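Vascular endothelial growth factor homolog (Orf virus, PDB 2GNN) acts as a disulfide-linked homodimeric growth factor of the PDGF/VEGF family that binds VEGF receptors and induces endothelial proliferation. Local coordinates at residues P66-N71 with H95-C100; M74-A79 with Q88-V93; P26-V31 with P45-L50. All coordinates share one frame; numbering follows the deposited sequence.

In the fold
From the N terminus, helix 13-20 leads into strand 23-30. Contact 3 (26-31 with 45-50) joins this strand to strand 47-54 and closes a loop that holds the short helix 31-34. The chain then enters the long hairpin of strands 62-79 and 85-102. Contact 1 (66-71 with 95-100) lies near its base, and contact 2 (74-79 with 88-93) lies farther out, within the loop that contact 1 closes. Contact 3 precedes both in series. Contacts 1 and 2 touch along the hairpin, for example E69 on V93. Contacts 2 and 3 pack M74, L76 and F92 on V31 and L50, joining the two sheets. Both also reach the second subunit.

Contact 1: P66-N71 with H95-C100; sequences PTEEVN and HKKCDC. With NAG (2-acetamido-2-deoxy-beta-D-glucopyranose), chain M.
H95 turns its CG beside the backbone N (chi1 -59°), and P66 lies over one face of its ring. The pair sits in the antiparallel hairpin of the cystine-knot fold. P66 CB stands 3.7 Å from the centroid of the H95 ring, 9° off the normal, a CH-pi contact. E69 lies alongside the same ring. The carboxylate and ring planes are nearly parallel, 13° apart, and E69 OE2 stays 3.8 Å from H95 NE2. The ring nitrogens are held elsewhere: ND1 by the backbone of C53, NE2 by a bound glycerol.

Two bulges shift the register. T67 and E68 both face K97, a classic bulge. T67 N gives a 2.9 Å bond to K97 O from above the carbonyl plane, while the bond from E68 N is weak. E68 O accepts from K96 N at 2.7 Å and K97 N at 3.3 Å, both from the same face of its plane. C98 and C100 tie this end of the hairpin by disulfides to C53 and C57. N71 carries a sugar, its ND2 bonded to NAG C1. Beyond the bulge, T67 CG2 rests 3.6 Å from D99 CB.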
# COMPACT_ATOMS: atom_id res chain seq x y z
N PRO B 66 3.54 11.80 9.14
CA PRO B 66 3.92 11.12 10.38
C PRO B 66 4.19 12.06 11.54
O PRO B 66 4.85 13.09 11.36
CB PRO B 66 5.20 10.40 10.00
CG PRO B 66 5.74 11.17 8.84
CD PRO B 66 4.56 11.63 8.09
N THR B 67 3.69 11.70 12.71
CA THR B 67 4.02 12.38 13.95
C THR B 67 4.77 11.45 14.90
O THR B 67 5.19 11.85 15.98
CB THR B 67 2.77 12.93 14.64
OG1 THR B 67 1.94 11.83 15.05
CG2 THR B 67 1.99 13.83 13.70
N GLU B 68 4.95 10.20 14.48
CA GLU B 68 5.68 9.19 15.25
C GLU B 68 6.16 8.10 14.31
O GLU B 68 5.39 7.54 13.53
CB GLU B 68 4.79 8.60 16.34
CG GLU B 68 5.54 7.88 17.45
CD GLU B 68 4.61 7.20 18.45
OE1 GLU B 68 3.75 7.89 19.05
OE2 GLU B 68 4.76 5.98 18.65
N GLU B 69 7.46 7.82 14.39
CA GLU B 69 8.10 6.86 13.51
C GLU B 69 8.78 5.78 14.35
O GLU B 69 8.88 5.92 15.56
CB GLU B 69 9.12 7.56 12.62
CG GLU B 69 8.56 8.75 11.85
CD GLU B 69 9.54 9.30 10.82
OE1 GLU B 69 10.77 9.17 11.00
OE2 GLU B 69 9.06 9.88 9.82
N VAL B 70 9.22 4.71 13.71
CA VAL B 70 10.01 3.68 14.39
C VAL B 70 10.91 2.99 13.37
O VAL B 70 10.56 2.90 12.19
CB VAL B 70 9.10 2.68 15.17
CG1 VAL B 70 8.42 1.69 14.24
CG2 VAL B 70 9.89 1.94 16.24
N ASN B 71 12.08 2.56 13.81
CA ASN B 71 12.98 1.82 12.93
C ASN B 71 12.76 0.34 13.17
O ASN B 71 12.69 -0.12 14.32
CB ASN B 71 14.44 2.20 13.17
CG ASN B 71 14.65 3.70 13.33
OD1 ASN B 71 14.47 4.47 12.38
ND2 ASN B 71 15.03 4.12 14.57
N HIS B 95 5.82 4.27 10.03
CA HIS B 95 5.07 5.30 10.73
C HIS B 95 4.12 4.66 11.74
O HIS B 95 3.39 3.72 11.40
CB HIS B 95 4.31 6.17 9.74
CG HIS B 95 5.19 6.87 8.75
ND1 HIS B 95 4.73 7.35 7.54
CD2 HIS B 95 6.52 7.15 8.78
CE1 HIS B 95 5.73 7.90 6.88
NE2 HIS B 95 6.82 7.80 7.61
N LYS B 96 4.14 5.18 12.97
CA LYS B 96 3.29 4.68 14.05
C LYS B 96 2.12 5.60 14.39
O LYS B 96 1.14 5.16 15.01
CB LYS B 96 4.11 4.40 15.31
CG LYS B 96 4.61 2.97 15.43
CD LYS B 96 4.93 2.65 16.89
CE LYS B 96 5.42 1.22 17.06
NZ LYS B 96 5.85 0.95 18.46
N LYS B 97 2.23 6.87 14.03
CA LYS B 97 1.15 7.83 14.23
C LYS B 97 1.20 8.88 13.14
O LYS B 97 2.28 9.18 12.61
CB LYS B 97 1.24 8.49 15.60
CG LYS B 97 0.17 8.05 16.57
CD LYS B 97 -0.08 9.12 17.63
CE LYS B 97 -1.53 9.09 18.10
NZ LYS B 97 -1.75 9.89 19.34
N CYS B 98 0.04 9.45 12.82
CA CYS B 98 -0.08 10.35 11.68
C CYS B 98 -1.06 11.44 12.00
O CYS B 98 -1.89 11.27 12.88
CB CYS B 98 -0.60 9.61 10.44
SG CYS B 98 0.22 8.08 10.04
N ASP B 99 -1.00 12.54 11.27
CA ASP B 99 -1.92 13.65 11.53
C ASP B 99 -2.16 14.47 10.28
O ASP B 99 -1.31 14.52 9.38
CB ASP B 99 -1.36 14.51 12.68
CG ASP B 99 -2.44 15.25 13.46
OD1 ASP B 99 -3.65 14.93 13.32
OD2 ASP B 99 -2.07 16.16 14.23
N CYS B 100 -3.32 15.11 10.21
CA CYS B 100 -3.62 16.05 9.14
C CYS B 100 -3.14 17.46 9.53
O CYS B 100 -3.76 18.15 10.35
CB CYS B 100 -5.11 16.01 8.76
SG CYS B 100 -5.56 14.55 7.75
C1 NAG M . 15.57 5.47 14.71
C2 NAG M . 14.92 6.67 15.42
C3 NAG M . 15.60 7.97 14.95
C4 NAG M . 17.09 7.91 15.28
C5 NAG M . 17.69 6.62 14.70
C6 NAG M . 19.15 6.47 15.14
C7 NAG M . 12.64 6.79 16.28
C8 NAG M . 11.82 8.04 16.41
N2 NAG M . 13.48 6.74 15.24
O3 NAG M . 15.00 9.12 15.52
O4 NAG M . 17.76 9.04 14.76
O5 NAG M . 16.94 5.46 15.09
O6 NAG M . 19.99 6.50 14.01
O7 NAG M . 12.53 5.88 17.12

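Contact 2: M74-A79 with Q88-V93; sequences MELLGA and QRLSFV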
# COMPACT_ATOMS: atom_id res chain seq x y z
N MET B 74 14.63 -5.71 9.01
CA MET B 74 14.14 -6.86 8.24
C MET B 74 15.28 -7.65 7.62
O MET B 74 16.20 -7.07 7.05
CB MET B 74 13.19 -6.40 7.14
CG MET B 74 11.92 -5.75 7.66
SD MET B 74 10.88 -5.23 6.29
CE MET B 74 9.75 -4.19 7.19
N GLU B 75 15.21 -8.98 7.71
CA GLU B 75 16.16 -9.81 6.99
C GLU B 75 15.72 -10.08 5.54
O GLU B 75 14.64 -10.60 5.30
CB GLU B 75 16.47 -11.11 7.74
CG GLU B 75 17.80 -11.70 7.27
CD GLU B 75 18.39 -12.71 8.22
OE1 GLU B 75 17.65 -13.60 8.71
OE2 GLU B 75 19.62 -12.63 8.45
N LEU B 76 16.58 -9.68 4.60
CA LEU B 76 16.35 -9.80 3.16
C LEU B 76 17.48 -10.62 2.59
O LEU B 76 18.51 -10.77 3.24
CB LEU B 76 16.48 -8.44 2.49
CG LEU B 76 15.45 -7.34 2.62
CD1 LEU B 76 16.09 -6.14 2.05
CD2 LEU B 76 14.23 -7.67 1.81
N LEU B 77 17.32 -11.11 1.37
CA LEU B 77 18.44 -11.70 0.65
C LEU B 77 19.02 -10.62 -0.23
O LEU B 77 18.31 -10.05 -1.07
CB LEU B 77 18.01 -12.92 -0.19
CG LEU B 77 19.10 -13.52 -1.09
CD1 LEU B 77 20.12 -14.32 -0.27
CD2 LEU B 77 18.46 -14.41 -2.13
N GLY B 78 20.30 -10.32 -0.03
CA GLY B 78 20.97 -9.29 -0.80
C GLY B 78 22.38 -9.73 -1.10
O GLY B 78 22.61 -10.89 -1.44
N ALA B 79 23.33 -8.80 -0.97
CA ALA B 79 24.71 -9.06 -1.31
C ALA B 79 25.56 -9.18 -0.06
O ALA B 79 25.32 -8.50 0.94
CB ALA B 79 25.23 -7.97 -2.21
N GLN B 88 21.06 -10.00 4.42
CA GLN B 88 21.35 -8.69 4.99
C GLN B 88 20.23 -8.28 5.93
O GLN B 88 19.08 -8.27 5.52
CB GLN B 88 21.40 -7.64 3.89
CG GLN B 88 22.61 -7.70 3.03
CD GLN B 88 22.60 -6.59 2.03
OE1 GLN B 88 22.34 -6.82 0.85
NE2 GLN B 88 22.88 -5.38 2.48
N ARG B 89 20.56 -7.94 7.18
CA ARG B 89 19.59 -7.25 8.04
C ARG B 89 19.67 -5.76 7.74
O ARG B 89 20.73 -5.15 7.88
CB ARG B 89 19.85 -7.49 9.53
CG ARG B 89 20.06 -8.93 9.94
CD ARG B 89 21.53 -9.18 10.28
NE ARG B 89 21.78 -9.22 11.72
CZ ARG B 89 22.97 -9.01 12.30
NH1 ARG B 89 24.05 -8.72 11.57
NH2 ARG B 89 23.08 -9.08 13.63
N LEU B 90 18.55 -5.17 7.32
CA LEU B 90 18.50 -3.75 7.01
C LEU B 90 17.41 -3.05 7.82
O LEU B 90 16.48 -3.70 8.29
CB LEU B 90 18.28 -3.54 5.52
CG LEU B 90 19.40 -4.04 4.59
CD1 LEU B 90 18.98 -3.94 3.13
CD2 LEU B 90 20.73 -3.31 4.84
N SER B 91 17.53 -1.74 7.99
CA SER B 91 16.63 -0.96 8.84
C SER B 91 15.69 -0.16 7.97
O SER B 91 16.09 0.36 6.93
CB SER B 91 17.45 -0.03 9.74
OG SER B 91 16.64 0.69 10.65
N PHE B 92 14.43 -0.08 8.39
CA PHE B 92 13.39 0.64 7.64
C PHE B 92 12.59 1.53 8.57
O PHE B 92 12.38 1.20 9.74
CB PHE B 92 12.44 -0.35 6.93
CG PHE B 92 13.14 -1.29 5.99
CD1 PHE B 92 13.75 -2.45 6.46
CD2 PHE B 92 13.20 -1.01 4.64
CE1 PHE B 92 14.43 -3.30 5.60
CE2 PHE B 92 13.87 -1.86 3.76
CZ PHE B 92 14.47 -3.01 4.25
N VAL B 93 12.14 2.66 8.05
CA VAL B 93 11.32 3.57 8.83
C VAL B 93 9.84 3.19 8.64
O VAL B 93 9.37 3.11 7.51
CB VAL B 93 11.58 5.04 8.41
CG1 VAL B 93 10.72 5.99 9.22
CG2 VAL B 93 13.07 5.38 8.60
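The M74 side chain crosses that of F92 at about a right angle. M74 CB comes to 3.7 Å from F92 CE1. With CG beside the backbone N (chi1 -64°) and the chain extended beyond it, M74 SD ends 4.4 Å from the centroid of the F92 ring. It stands 28° off the normal, an oblique Met-aromatic contact. L76 meets the same ring differently: its CD1 lies at the edge, near the ring plane, 4.2 Å from F92 CZ. The same methyl touches L90 CD1 at 3.8 Å. M74, L76, L90 and F92 form the apolar part of a face that Q88 also shares.

The backbones are antiparallel and twisted, 128° apart. M74 pairs with L90 and L76 with Q88, each through two hydrogen bonds. Q88 adds a side-chain bond at the far end. Its OE1 accepts from A79 N at 2.9 Å and also from Q41 NE2, so two donors hold this oxygen. G78 CA passes 3.3 Å from Q88 OE1. On the other face, E75 OE2 and R89 NE are 5.2 Å apart, near but not paired.

The apolar part lies against strand 47-54, where M74 packs on V48 and L50. H35 meets F92 edge-to-face. In the second subunit, K11 packs on M74 and V16, from helix 13-20, packs on L76.

Contact 3: P26-V31 with P45-L50; sequences PIVVPV and PPCVTL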
# COMPACT_ATOMS: atom_id res chain seq x y z
N PRO B 26 -0.33 -0.14 5.34
CA PRO B 26 0.69 -0.88 4.61
C PRO B 26 0.79 -0.37 3.17
O PRO B 26 -0.22 -0.03 2.55
CB PRO B 26 0.18 -2.32 4.64
CG PRO B 26 -1.30 -2.22 4.85
CD PRO B 26 -1.48 -1.00 5.71
N ILE B 27 2.01 -0.29 2.68
CA ILE B 27 2.26 0.14 1.32
C ILE B 27 3.46 -0.67 0.84
O ILE B 27 4.38 -0.96 1.62
CB ILE B 27 2.47 1.70 1.22
CG1 ILE B 27 2.46 2.17 -0.23
CG2 ILE B 27 3.76 2.15 1.90
CD1 ILE B 27 1.89 3.57 -0.43
N VAL B 28 3.43 -1.10 -0.41
CA VAL B 28 4.52 -1.88 -0.98
C VAL B 28 5.52 -0.90 -1.54
O VAL B 28 5.16 -0.03 -2.34
CB VAL B 28 4.03 -2.86 -2.10
CG1 VAL B 28 5.19 -3.62 -2.71
CG2 VAL B 28 3.01 -3.83 -1.53
N VAL B 29 6.77 -1.03 -1.12
CA VAL B 29 7.84 -0.12 -1.51
C VAL B 29 9.01 -0.94 -2.06
O VAL B 29 9.31 -2.00 -1.51
CB VAL B 29 8.32 0.74 -0.26
CG1 VAL B 29 9.40 1.71 -0.66
CG2 VAL B 29 7.16 1.52 0.36
N PRO B 30 9.65 -0.46 -3.14
CA PRO B 30 10.90 -1.08 -3.61
C PRO B 30 12.02 -0.90 -2.59
O PRO B 30 12.26 0.21 -2.13
CB PRO B 30 11.24 -0.29 -4.88
CG PRO B 30 9.99 0.39 -5.27
CD PRO B 30 9.24 0.66 -4.00
N VAL B 31 12.69 -1.99 -2.23
CA VAL B 31 13.76 -1.96 -1.25
C VAL B 31 14.92 -1.04 -1.68
O VAL B 31 15.49 -0.31 -0.86
CB VAL B 31 14.29 -3.37 -0.93
CG1 VAL B 31 15.50 -3.31 -0.01
CG2 VAL B 31 13.20 -4.21 -0.29
N PRO B 45 13.13 -10.44 -1.31
CA PRO B 45 12.27 -9.93 -2.39
C PRO B 45 12.67 -8.50 -2.74
O PRO B 45 13.26 -7.81 -1.90
CB PRO B 45 10.88 -9.95 -1.77
CG PRO B 45 11.10 -9.97 -0.30
CD PRO B 45 12.39 -10.65 -0.06
N PRO B 46 12.39 -8.05 -3.98
CA PRO B 46 12.78 -6.70 -4.34
C PRO B 46 11.88 -5.62 -3.73
O PRO B 46 12.18 -4.44 -3.87
CB PRO B 46 12.66 -6.70 -5.86
CG PRO B 46 11.62 -7.71 -6.15
CD PRO B 46 11.77 -8.76 -5.10
N CYS B 47 10.80 -6.03 -3.07
CA CYS B 47 9.83 -5.11 -2.49
C CYS B 47 9.46 -5.54 -1.08
O CYS B 47 9.47 -6.73 -0.77
CB CYS B 47 8.57 -5.04 -3.37
SG CYS B 47 7.37 -6.45 -3.28
N VAL B 48 9.14 -4.56 -0.23
CA VAL B 48 8.67 -4.83 1.13
C VAL B 48 7.41 -4.04 1.43
O VAL B 48 7.15 -2.99 0.83
CB VAL B 48 9.72 -4.49 2.21
CG1 VAL B 48 10.83 -5.54 2.24
CG2 VAL B 48 10.27 -3.03 2.02
N THR B 49 6.63 -4.55 2.37
CA THR B 49 5.49 -3.83 2.90
C THR B 49 5.89 -3.04 4.16
O THR B 49 6.35 -3.62 5.16
CB THR B 49 4.33 -4.79 3.22
OG1 THR B 49 4.06 -5.58 2.08
CG2 THR B 49 3.07 -4.04 3.58
N LEU B 50 5.71 -1.72 4.11
CA LEU B 50 6.01 -0.83 5.23
C LEU B 50 4.77 -0.09 5.67
O LEU B 50 3.93 0.29 4.84
CB LEU B 50 7.08 0.18 4.82
CG LEU B 50 8.45 -0.36 4.42
CD1 LEU B 50 9.35 0.77 3.99
CD2 LEU B 50 9.05 -1.10 5.59
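Strands 26-30 and 47-50 run antiparallel, 153° apart. I27 with L50 and V29 with V48 are hydrogen-bonded pairs. V28 with T49 and P30 with C47 are the non-hydrogen-bonded pairs between and beyond them. V29 N gives a 2.8 Å bond to V48 O, and V48 N returns one of 2.9 Å to V29 O. Beyond the paired strands, V31 N bonds to P46 O at 3.0 Å.

V28 points its CG1 at the sulfur of C47, 3.6 Å from SG. That sulfur sits between the backbone N and the carbonyl carbon (chi1 76°). It is bonded to C56 of the second subunit. P26 CB meets the methyl of T49, CG2, at 3.5 Å. T49 OG1 instead turns to the second subunit, bonding to G19 O and R25 NH1. Past the end of strand 26-30, V31 crosses V48 at about a right angle, V31 CG2 on V48 CG1 at 3.7 Å. On the face away from C47, which V48 shares, V29 CG2 approaches L50 CD1 at 4.3 Å.

The face of V28, C47 and T49 meets the second subunit, while V48 and L50 on the other turn to the long hairpin, as in the disulfide-linked dimers of PDGF/VEGF cystine-knot growth factors.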